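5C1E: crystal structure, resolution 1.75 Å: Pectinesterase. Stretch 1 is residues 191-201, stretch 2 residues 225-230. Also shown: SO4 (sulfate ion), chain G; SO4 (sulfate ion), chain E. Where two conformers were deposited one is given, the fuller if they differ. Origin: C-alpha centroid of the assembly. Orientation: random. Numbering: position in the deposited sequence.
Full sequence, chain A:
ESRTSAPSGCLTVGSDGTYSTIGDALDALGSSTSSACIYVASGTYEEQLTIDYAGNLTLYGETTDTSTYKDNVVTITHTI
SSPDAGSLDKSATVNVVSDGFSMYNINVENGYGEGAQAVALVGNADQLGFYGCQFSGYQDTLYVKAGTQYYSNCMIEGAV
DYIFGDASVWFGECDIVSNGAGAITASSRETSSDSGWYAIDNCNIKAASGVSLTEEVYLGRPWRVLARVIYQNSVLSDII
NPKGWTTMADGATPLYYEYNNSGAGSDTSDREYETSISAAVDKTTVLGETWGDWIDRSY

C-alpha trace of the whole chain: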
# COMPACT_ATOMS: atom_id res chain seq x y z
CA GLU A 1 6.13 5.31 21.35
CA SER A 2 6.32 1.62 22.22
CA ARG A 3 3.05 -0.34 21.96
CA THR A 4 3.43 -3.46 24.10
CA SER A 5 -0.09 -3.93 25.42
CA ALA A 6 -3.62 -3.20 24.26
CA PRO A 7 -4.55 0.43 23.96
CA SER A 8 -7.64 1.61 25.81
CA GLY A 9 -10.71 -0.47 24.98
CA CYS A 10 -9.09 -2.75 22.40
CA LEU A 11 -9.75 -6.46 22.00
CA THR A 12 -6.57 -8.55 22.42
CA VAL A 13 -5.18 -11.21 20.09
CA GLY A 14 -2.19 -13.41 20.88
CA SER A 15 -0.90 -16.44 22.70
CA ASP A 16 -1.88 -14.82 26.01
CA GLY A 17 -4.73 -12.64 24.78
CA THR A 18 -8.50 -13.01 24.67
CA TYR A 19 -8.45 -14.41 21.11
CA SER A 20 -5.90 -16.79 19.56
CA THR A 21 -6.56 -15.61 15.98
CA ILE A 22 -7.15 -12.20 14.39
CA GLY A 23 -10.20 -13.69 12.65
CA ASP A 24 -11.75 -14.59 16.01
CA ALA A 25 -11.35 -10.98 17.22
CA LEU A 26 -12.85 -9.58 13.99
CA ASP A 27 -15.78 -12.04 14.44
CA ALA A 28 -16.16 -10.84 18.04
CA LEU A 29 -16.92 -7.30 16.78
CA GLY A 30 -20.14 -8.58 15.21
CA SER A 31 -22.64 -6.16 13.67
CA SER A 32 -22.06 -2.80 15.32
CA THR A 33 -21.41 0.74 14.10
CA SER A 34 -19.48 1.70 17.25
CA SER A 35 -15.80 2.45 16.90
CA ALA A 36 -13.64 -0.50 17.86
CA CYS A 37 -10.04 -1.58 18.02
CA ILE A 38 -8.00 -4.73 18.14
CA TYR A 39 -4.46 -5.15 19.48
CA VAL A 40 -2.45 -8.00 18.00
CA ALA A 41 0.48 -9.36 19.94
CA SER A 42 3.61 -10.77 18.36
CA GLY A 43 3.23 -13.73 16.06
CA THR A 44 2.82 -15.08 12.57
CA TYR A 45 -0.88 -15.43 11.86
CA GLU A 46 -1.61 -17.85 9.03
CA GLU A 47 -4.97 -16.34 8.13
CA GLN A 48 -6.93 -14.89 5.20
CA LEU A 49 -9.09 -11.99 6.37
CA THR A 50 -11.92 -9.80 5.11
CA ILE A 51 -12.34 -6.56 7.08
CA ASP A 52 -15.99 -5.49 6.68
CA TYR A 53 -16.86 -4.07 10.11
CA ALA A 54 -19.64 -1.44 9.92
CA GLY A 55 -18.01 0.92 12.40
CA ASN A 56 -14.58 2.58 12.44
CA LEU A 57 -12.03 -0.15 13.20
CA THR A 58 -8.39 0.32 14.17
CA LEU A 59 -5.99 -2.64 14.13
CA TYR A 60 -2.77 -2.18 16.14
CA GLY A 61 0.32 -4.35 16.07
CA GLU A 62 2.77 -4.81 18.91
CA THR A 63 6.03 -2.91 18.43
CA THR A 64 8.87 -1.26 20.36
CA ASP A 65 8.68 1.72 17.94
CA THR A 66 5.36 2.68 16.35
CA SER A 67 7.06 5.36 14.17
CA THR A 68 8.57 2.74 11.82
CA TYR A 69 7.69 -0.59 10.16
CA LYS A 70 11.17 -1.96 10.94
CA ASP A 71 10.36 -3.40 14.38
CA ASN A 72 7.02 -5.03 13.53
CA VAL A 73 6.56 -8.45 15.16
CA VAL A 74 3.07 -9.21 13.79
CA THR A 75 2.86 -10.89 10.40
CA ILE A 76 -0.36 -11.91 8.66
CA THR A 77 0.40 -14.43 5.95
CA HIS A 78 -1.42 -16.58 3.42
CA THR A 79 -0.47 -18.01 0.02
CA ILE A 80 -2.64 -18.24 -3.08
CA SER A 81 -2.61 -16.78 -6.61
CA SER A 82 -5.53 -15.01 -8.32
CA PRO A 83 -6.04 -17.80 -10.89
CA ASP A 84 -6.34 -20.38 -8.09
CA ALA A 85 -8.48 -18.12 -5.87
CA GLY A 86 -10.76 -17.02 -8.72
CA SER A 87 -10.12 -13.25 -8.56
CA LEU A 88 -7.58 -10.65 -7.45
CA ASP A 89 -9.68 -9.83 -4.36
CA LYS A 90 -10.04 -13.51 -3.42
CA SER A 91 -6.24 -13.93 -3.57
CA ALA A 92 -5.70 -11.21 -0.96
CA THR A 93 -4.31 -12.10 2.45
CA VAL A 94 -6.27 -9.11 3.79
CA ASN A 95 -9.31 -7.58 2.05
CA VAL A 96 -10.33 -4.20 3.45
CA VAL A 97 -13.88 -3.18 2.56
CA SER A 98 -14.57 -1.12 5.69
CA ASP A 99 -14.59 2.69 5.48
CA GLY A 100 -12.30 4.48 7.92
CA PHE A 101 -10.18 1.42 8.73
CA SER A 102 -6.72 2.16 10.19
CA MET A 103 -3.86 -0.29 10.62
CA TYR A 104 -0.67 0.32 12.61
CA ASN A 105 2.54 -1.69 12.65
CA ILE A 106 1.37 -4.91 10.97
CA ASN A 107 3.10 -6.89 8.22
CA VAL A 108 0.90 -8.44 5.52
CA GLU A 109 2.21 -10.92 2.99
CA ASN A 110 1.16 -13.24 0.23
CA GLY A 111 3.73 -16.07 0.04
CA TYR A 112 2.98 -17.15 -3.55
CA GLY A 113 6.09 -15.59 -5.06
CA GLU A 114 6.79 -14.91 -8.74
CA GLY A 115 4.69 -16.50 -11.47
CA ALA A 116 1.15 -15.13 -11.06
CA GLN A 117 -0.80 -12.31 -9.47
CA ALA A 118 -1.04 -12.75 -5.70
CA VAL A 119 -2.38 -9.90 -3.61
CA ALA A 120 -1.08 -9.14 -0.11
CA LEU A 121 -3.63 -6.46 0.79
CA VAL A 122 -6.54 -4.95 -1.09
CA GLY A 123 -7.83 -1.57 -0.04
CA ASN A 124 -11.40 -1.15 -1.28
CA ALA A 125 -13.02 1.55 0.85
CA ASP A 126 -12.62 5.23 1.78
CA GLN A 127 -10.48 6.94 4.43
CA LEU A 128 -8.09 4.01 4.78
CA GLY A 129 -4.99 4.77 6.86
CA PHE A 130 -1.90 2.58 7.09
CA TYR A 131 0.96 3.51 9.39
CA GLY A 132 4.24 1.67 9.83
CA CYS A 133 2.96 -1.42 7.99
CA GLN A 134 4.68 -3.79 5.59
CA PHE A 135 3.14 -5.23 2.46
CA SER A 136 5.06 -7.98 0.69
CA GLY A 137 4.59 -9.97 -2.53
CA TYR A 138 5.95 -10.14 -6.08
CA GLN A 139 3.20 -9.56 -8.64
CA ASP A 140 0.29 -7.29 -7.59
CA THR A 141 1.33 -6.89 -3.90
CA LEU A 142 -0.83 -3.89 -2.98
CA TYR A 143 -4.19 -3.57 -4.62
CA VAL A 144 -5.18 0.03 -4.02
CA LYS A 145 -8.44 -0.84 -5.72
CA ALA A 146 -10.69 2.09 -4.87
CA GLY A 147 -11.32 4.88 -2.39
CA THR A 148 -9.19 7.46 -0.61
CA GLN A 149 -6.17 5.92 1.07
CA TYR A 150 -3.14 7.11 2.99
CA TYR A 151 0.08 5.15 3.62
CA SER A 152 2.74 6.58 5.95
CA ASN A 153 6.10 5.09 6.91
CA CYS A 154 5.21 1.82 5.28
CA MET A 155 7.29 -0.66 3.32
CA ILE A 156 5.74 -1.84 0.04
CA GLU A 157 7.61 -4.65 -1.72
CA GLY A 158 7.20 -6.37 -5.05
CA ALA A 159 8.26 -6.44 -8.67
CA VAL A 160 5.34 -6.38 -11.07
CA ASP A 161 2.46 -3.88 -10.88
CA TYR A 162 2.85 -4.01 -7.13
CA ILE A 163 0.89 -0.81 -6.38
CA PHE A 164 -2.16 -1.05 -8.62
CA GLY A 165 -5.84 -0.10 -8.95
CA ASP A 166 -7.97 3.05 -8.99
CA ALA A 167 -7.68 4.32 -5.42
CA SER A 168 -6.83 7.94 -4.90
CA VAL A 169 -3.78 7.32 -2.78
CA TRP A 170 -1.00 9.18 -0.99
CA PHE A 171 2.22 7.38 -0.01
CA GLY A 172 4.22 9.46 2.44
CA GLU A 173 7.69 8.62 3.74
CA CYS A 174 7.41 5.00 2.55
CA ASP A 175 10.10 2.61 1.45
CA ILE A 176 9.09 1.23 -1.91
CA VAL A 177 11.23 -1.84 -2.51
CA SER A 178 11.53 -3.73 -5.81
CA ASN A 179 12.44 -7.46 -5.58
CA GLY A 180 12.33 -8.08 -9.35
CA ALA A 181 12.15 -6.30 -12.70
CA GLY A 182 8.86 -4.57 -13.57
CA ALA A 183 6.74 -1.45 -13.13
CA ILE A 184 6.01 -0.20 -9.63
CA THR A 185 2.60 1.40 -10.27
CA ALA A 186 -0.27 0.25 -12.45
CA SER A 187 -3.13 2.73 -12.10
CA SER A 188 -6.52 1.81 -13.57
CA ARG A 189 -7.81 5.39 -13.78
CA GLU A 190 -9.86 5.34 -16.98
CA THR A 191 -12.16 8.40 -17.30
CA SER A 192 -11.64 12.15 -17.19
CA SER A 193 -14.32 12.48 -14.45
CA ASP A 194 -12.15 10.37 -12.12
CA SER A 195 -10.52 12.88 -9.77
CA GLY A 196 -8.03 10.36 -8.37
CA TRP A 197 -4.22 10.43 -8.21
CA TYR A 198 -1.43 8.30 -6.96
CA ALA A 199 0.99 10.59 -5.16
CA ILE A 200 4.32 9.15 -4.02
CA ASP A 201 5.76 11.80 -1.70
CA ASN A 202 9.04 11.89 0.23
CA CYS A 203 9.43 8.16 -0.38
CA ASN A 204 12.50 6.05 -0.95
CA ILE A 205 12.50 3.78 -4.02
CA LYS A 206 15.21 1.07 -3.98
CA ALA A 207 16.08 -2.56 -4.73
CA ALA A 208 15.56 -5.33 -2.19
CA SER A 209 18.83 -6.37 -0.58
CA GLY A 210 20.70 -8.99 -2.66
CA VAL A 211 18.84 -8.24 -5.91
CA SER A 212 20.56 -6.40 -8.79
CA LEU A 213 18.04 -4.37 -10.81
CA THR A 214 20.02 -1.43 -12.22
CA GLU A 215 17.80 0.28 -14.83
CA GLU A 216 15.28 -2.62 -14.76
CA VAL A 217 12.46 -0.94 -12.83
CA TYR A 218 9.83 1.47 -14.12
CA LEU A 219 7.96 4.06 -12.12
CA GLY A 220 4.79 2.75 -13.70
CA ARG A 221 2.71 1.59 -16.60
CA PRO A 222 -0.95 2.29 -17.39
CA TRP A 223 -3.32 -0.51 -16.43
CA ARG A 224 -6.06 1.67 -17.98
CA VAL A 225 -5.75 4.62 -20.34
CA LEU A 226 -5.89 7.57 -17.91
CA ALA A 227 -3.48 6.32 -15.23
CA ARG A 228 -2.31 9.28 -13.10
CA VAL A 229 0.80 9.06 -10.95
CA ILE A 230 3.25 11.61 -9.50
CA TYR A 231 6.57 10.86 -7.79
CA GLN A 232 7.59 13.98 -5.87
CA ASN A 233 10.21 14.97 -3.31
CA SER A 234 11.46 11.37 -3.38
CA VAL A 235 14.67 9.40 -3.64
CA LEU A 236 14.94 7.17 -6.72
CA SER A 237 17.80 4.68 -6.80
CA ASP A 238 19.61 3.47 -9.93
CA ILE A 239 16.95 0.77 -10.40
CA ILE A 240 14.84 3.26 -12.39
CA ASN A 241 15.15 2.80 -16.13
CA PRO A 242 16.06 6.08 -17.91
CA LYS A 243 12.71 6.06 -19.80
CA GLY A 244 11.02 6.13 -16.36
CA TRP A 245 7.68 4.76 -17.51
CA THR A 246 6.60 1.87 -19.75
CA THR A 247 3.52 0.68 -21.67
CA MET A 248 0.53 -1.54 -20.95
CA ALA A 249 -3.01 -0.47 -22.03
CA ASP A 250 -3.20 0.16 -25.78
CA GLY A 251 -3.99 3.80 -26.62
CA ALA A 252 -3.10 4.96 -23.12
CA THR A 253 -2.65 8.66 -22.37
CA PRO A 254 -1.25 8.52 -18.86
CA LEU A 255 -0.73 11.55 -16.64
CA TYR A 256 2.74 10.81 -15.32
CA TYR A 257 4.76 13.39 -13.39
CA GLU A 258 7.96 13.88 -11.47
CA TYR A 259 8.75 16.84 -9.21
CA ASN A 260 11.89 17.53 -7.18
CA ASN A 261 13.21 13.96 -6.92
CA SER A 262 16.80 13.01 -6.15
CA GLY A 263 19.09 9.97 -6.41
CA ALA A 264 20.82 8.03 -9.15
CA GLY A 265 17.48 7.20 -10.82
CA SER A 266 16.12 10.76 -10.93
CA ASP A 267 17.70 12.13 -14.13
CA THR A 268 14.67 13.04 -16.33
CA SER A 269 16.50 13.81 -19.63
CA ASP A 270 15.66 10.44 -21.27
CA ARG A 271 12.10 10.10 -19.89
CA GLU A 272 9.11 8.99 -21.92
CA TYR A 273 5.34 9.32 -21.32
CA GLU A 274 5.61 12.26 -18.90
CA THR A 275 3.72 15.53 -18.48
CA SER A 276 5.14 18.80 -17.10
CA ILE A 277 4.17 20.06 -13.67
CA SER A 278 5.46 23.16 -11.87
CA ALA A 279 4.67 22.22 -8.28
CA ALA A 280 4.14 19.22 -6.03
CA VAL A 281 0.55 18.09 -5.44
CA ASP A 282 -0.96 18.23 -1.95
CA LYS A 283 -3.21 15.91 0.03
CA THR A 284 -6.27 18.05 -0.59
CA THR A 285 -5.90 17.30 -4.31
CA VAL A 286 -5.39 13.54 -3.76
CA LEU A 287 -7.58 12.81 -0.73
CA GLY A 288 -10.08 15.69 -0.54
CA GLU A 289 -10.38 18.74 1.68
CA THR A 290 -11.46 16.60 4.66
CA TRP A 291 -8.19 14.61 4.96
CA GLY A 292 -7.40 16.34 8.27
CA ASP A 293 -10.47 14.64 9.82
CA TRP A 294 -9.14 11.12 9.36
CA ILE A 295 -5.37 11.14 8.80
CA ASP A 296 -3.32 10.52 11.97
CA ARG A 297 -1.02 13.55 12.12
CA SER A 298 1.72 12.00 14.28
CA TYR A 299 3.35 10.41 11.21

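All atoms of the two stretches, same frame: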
# COMPACT_ATOMS: atom_id res chain seq x y z
N THR A 191 -11.27 7.35 -16.80
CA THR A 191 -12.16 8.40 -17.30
C THR A 191 -11.69 9.75 -16.81
O THR A 191 -11.03 9.84 -15.78
CB THR A 191 -13.64 8.22 -16.87
OG1 THR A 191 -13.76 8.21 -15.43
CG2 THR A 191 -14.21 6.95 -17.47
N SER A 192 -12.03 10.80 -17.56
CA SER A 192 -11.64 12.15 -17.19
C SER A 192 -12.34 12.62 -15.91
O SER A 192 -11.77 13.43 -15.19
CB SER A 192 -11.93 13.14 -18.34
OG SER A 192 -11.18 12.82 -19.50
N SER A 193 -13.54 12.09 -15.63
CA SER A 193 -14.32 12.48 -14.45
C SER A 193 -13.73 11.94 -13.15
O SER A 193 -14.04 12.44 -12.08
CB SER A 193 -15.79 12.05 -14.59
OG SER A 193 -15.93 10.64 -14.70
N ASP A 194 -12.87 10.93 -13.25
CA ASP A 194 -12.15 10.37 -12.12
C ASP A 194 -11.14 11.40 -11.58
O ASP A 194 -10.19 11.78 -12.24
CB ASP A 194 -11.42 9.10 -12.61
CG ASP A 194 -10.78 8.28 -11.47
OD1 ASP A 194 -10.31 8.84 -10.47
OD2 ASP A 194 -10.71 7.05 -11.63
N SER A 195 -11.36 11.84 -10.35
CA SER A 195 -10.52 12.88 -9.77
C SER A 195 -9.31 12.32 -9.01
O SER A 195 -8.60 13.06 -8.37
CB SER A 195 -11.35 13.76 -8.84
OG SER A 195 -11.88 12.99 -7.79
N GLY A 196 -9.08 11.02 -9.11
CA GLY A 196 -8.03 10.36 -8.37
C GLY A 196 -6.61 10.56 -8.87
O GLY A 196 -6.38 10.86 -10.04
N TRP A 197 -5.67 10.42 -7.95
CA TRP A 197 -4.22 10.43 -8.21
C TRP A 197 -3.59 9.33 -7.38
O TRP A 197 -4.08 9.00 -6.30
CB TRP A 197 -3.55 11.72 -7.72
CG TRP A 197 -3.88 13.00 -8.43
CD1 TRP A 197 -5.09 13.66 -8.43
CD2 TRP A 197 -2.98 13.80 -9.21
NE1 TRP A 197 -5.00 14.80 -9.19
CE2 TRP A 197 -3.71 14.91 -9.67
CE3 TRP A 197 -1.64 13.68 -9.57
CZ2 TRP A 197 -3.13 15.89 -10.49
CZ3 TRP A 197 -1.05 14.66 -10.36
CH2 TRP A 197 -1.81 15.74 -10.83
N TYR A 198 -2.46 8.80 -7.87
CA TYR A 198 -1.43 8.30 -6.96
C TYR A 198 -0.42 9.43 -6.75
O TYR A 198 0.11 9.99 -7.74
CB TYR A 198 -0.61 7.16 -7.55
CG TYR A 198 -1.28 5.81 -7.80
CD1 TYR A 198 -2.66 5.67 -7.95
CD2 TYR A 198 -0.48 4.68 -7.98
CE1 TYR A 198 -3.23 4.42 -8.19
CE2 TYR A 198 -1.02 3.45 -8.25
CZ TYR A 198 -2.39 3.31 -8.35
OH TYR A 198 -2.87 2.08 -8.62
N ALA A 199 -0.10 9.68 -5.50
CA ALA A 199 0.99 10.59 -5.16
C ALA A 199 1.99 9.84 -4.30
O ALA A 199 1.65 9.35 -3.22
CB ALA A 199 0.46 11.82 -4.43
N ILE A 200 3.23 9.76 -4.79
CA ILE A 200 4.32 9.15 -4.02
C ILE A 200 5.24 10.28 -3.56
O ILE A 200 5.92 10.90 -4.37
CB ILE A 200 5.04 8.09 -4.87
CG1 ILE A 200 4.06 6.94 -5.11
CG2 ILE A 200 6.30 7.60 -4.17
CD1 ILE A 200 4.39 6.08 -6.28
N ASP A 201 5.19 10.57 -2.26
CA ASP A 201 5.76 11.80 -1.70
C ASP A 201 6.77 11.53 -0.60
O ASP A 201 6.48 10.85 0.38
CB ASP A 201 4.65 12.69 -1.14
CG ASP A 201 5.18 13.99 -0.56
OD1 ASP A 201 5.38 14.95 -1.32
OD2 ASP A 201 5.35 14.05 0.67
N VAL A 225 -6.31 3.60 -19.45
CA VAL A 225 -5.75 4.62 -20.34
C VAL A 225 -5.48 5.99 -19.69
O VAL A 225 -4.76 6.81 -20.26
CB VAL A 225 -6.61 4.82 -21.61
CG1 VAL A 225 -6.62 3.55 -22.45
CG2 VAL A 225 -8.04 5.24 -21.26
N LEU A 226 -6.05 6.25 -18.53
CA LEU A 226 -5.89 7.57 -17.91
C LEU A 226 -5.17 7.51 -16.55
O LEU A 226 -5.36 8.38 -15.69
CB LEU A 226 -7.23 8.31 -17.86
CG LEU A 226 -7.61 8.94 -19.21
CD1 LEU A 226 -9.08 9.34 -19.26
CD2 LEU A 226 -6.77 10.16 -19.51
N ALA A 227 -4.34 6.49 -16.39
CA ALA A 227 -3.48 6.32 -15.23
C ALA A 227 -2.84 7.66 -14.85
O ALA A 227 -2.25 8.31 -15.71
CB ALA A 227 -2.39 5.33 -15.56
N ARG A 228 -2.94 8.04 -13.58
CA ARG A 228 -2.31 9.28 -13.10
C ARG A 228 -1.46 9.07 -11.86
O ARG A 228 -1.97 8.72 -10.79
CB ARG A 228 -3.37 10.34 -12.80
CG ARG A 228 -2.77 11.67 -12.35
CD ARG A 228 -3.71 12.83 -12.61
NE ARG A 228 -4.98 12.66 -11.93
CZ ARG A 228 -6.02 13.46 -12.11
NH1 ARG A 228 -5.93 14.50 -12.93
NH2 ARG A 228 -7.16 13.24 -11.46
N VAL A 229 -0.17 9.31 -12.02
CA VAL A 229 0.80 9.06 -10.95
C VAL A 229 1.84 10.17 -10.92
O VAL A 229 2.35 10.55 -11.98
CB VAL A 229 1.52 7.73 -11.18
CG1 VAL A 229 2.49 7.44 -10.05
CG2 VAL A 229 0.51 6.58 -11.33
N ILE A 230 2.15 10.66 -9.72
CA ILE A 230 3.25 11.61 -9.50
C ILE A 230 4.22 11.08 -8.45
O ILE A 230 3.80 10.63 -7.37
CB ILE A 230 2.77 13.04 -9.15
CG1 ILE A 230 3.98 13.97 -8.97
CG2 ILE A 230 1.88 13.07 -7.92
CD1 ILE A 230 3.61 15.44 -9.03
S SO4 G . -15.99 11.68 -18.39
O1 SO4 G . -17.40 11.24 -18.24
O2 SO4 G . -15.15 10.77 -17.59
O3 SO4 G . -15.83 13.07 -17.91
O4 SO4 G . -15.62 11.62 -19.81
S SO4 E . -8.94 16.28 -12.54
O1 SO4 E . -8.08 17.33 -11.95
O2 SO4 E . -9.18 15.20 -11.56
O3 SO4 E . -10.22 16.88 -12.96
O4 SO4 E . -8.26 15.76 -13.76

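Arg228 makes the main side-chain polar link between the two stretches. Its NH2 donates a hydrogen bond to Gly196 O at 2.9 Å, and its NE donates a second to the same Gly196 O at 3.0 Å, so one carbonyl oxygen, lying near the guanidinium plane, accepts from both nitrogens along one edge of the group. NH1 and NH2 also donate to a sulfate ion (chain E), probably taken up from the crystallisation liquor: Arg228 NH1 donates to sulfate O4 and Arg228 NH2 to sulfate O2, each at 2.8 Å, an arrangement that suits the opposite charges of the two groups.

While acceptors bind along two of its edges, the guanidinium lays one face on Trp197. The two planes are 6° apart and their centres 3.7 Å, and Arg228 CZ lies 3.7 Å from the centroid of the five-membered ring formed by Trp197 CG, CD1, NE1, CE2 and CD2, a cation-pi contact over the ring face. The 3.5 Å from Trp197 NE1 to Arg228 NE is not a hydrogen bond, since both nitrogens are donors; it follows from the stacking. Farther back along the side chain, Arg228 CD sits 3.5 Å from the centroid of the six-membered ring of Trp197, almost on its normal, so a CH-pi contact extends the stack. The CA-to-CB bond of Trp197 points sideways, but the end of the side chain comes nearer to stretch 2.

The backbones pair as parallel strands, 198-201 beside 228-230, with axes 4.8 Å apart at closest approach and directions differing by 10°. Tyr198 N donates to Arg228 O at 3.0 Å, Ile230 N to Tyr198 O at 2.9 Å, and Ile200 N to Ile230 O at 2.8 Å. Tyr198 thus bonds through both its NH and its carbonyl to the residues flanking its bridge partner Val229, and Ile230 in the same way reaches the neighbours of Ala199, the alternation typical of a parallel ladder. Two CA-H...O contacts, Val229 CA to Tyr198 O at 3.4 Å and Ala199 CA to Ile230 O at 3.6 Å, supplement it.

The bridged pairs place their side chains on alternate faces of the sheet. On one, Tyr198 CD2 meets Val229 CG2 at 4.0 Å, although the end of the tyrosine leads away and its OH is hydrogen-bonded elsewhere in the structure. On the other, Ile230 CG2 packs against Ala199 CB at 4.0 Å and Trp197 CE3 at 3.9 Å, joining the strand pair to the stacked ring.

Before the strands, a type I turn from Thr191 to Asp194 is closed by a weak hydrogen bond from Asp194 N to Thr191 O at 3.3 Å. The CA-to-CB bond of Leu226 points toward stretch 1, and its CD1 comes to 3.6 Å from Thr191 C. Asp194 OD1 accepts from Gly196 N at 2.8 Å, tying down the loop that presents Gly196 O to Arg228.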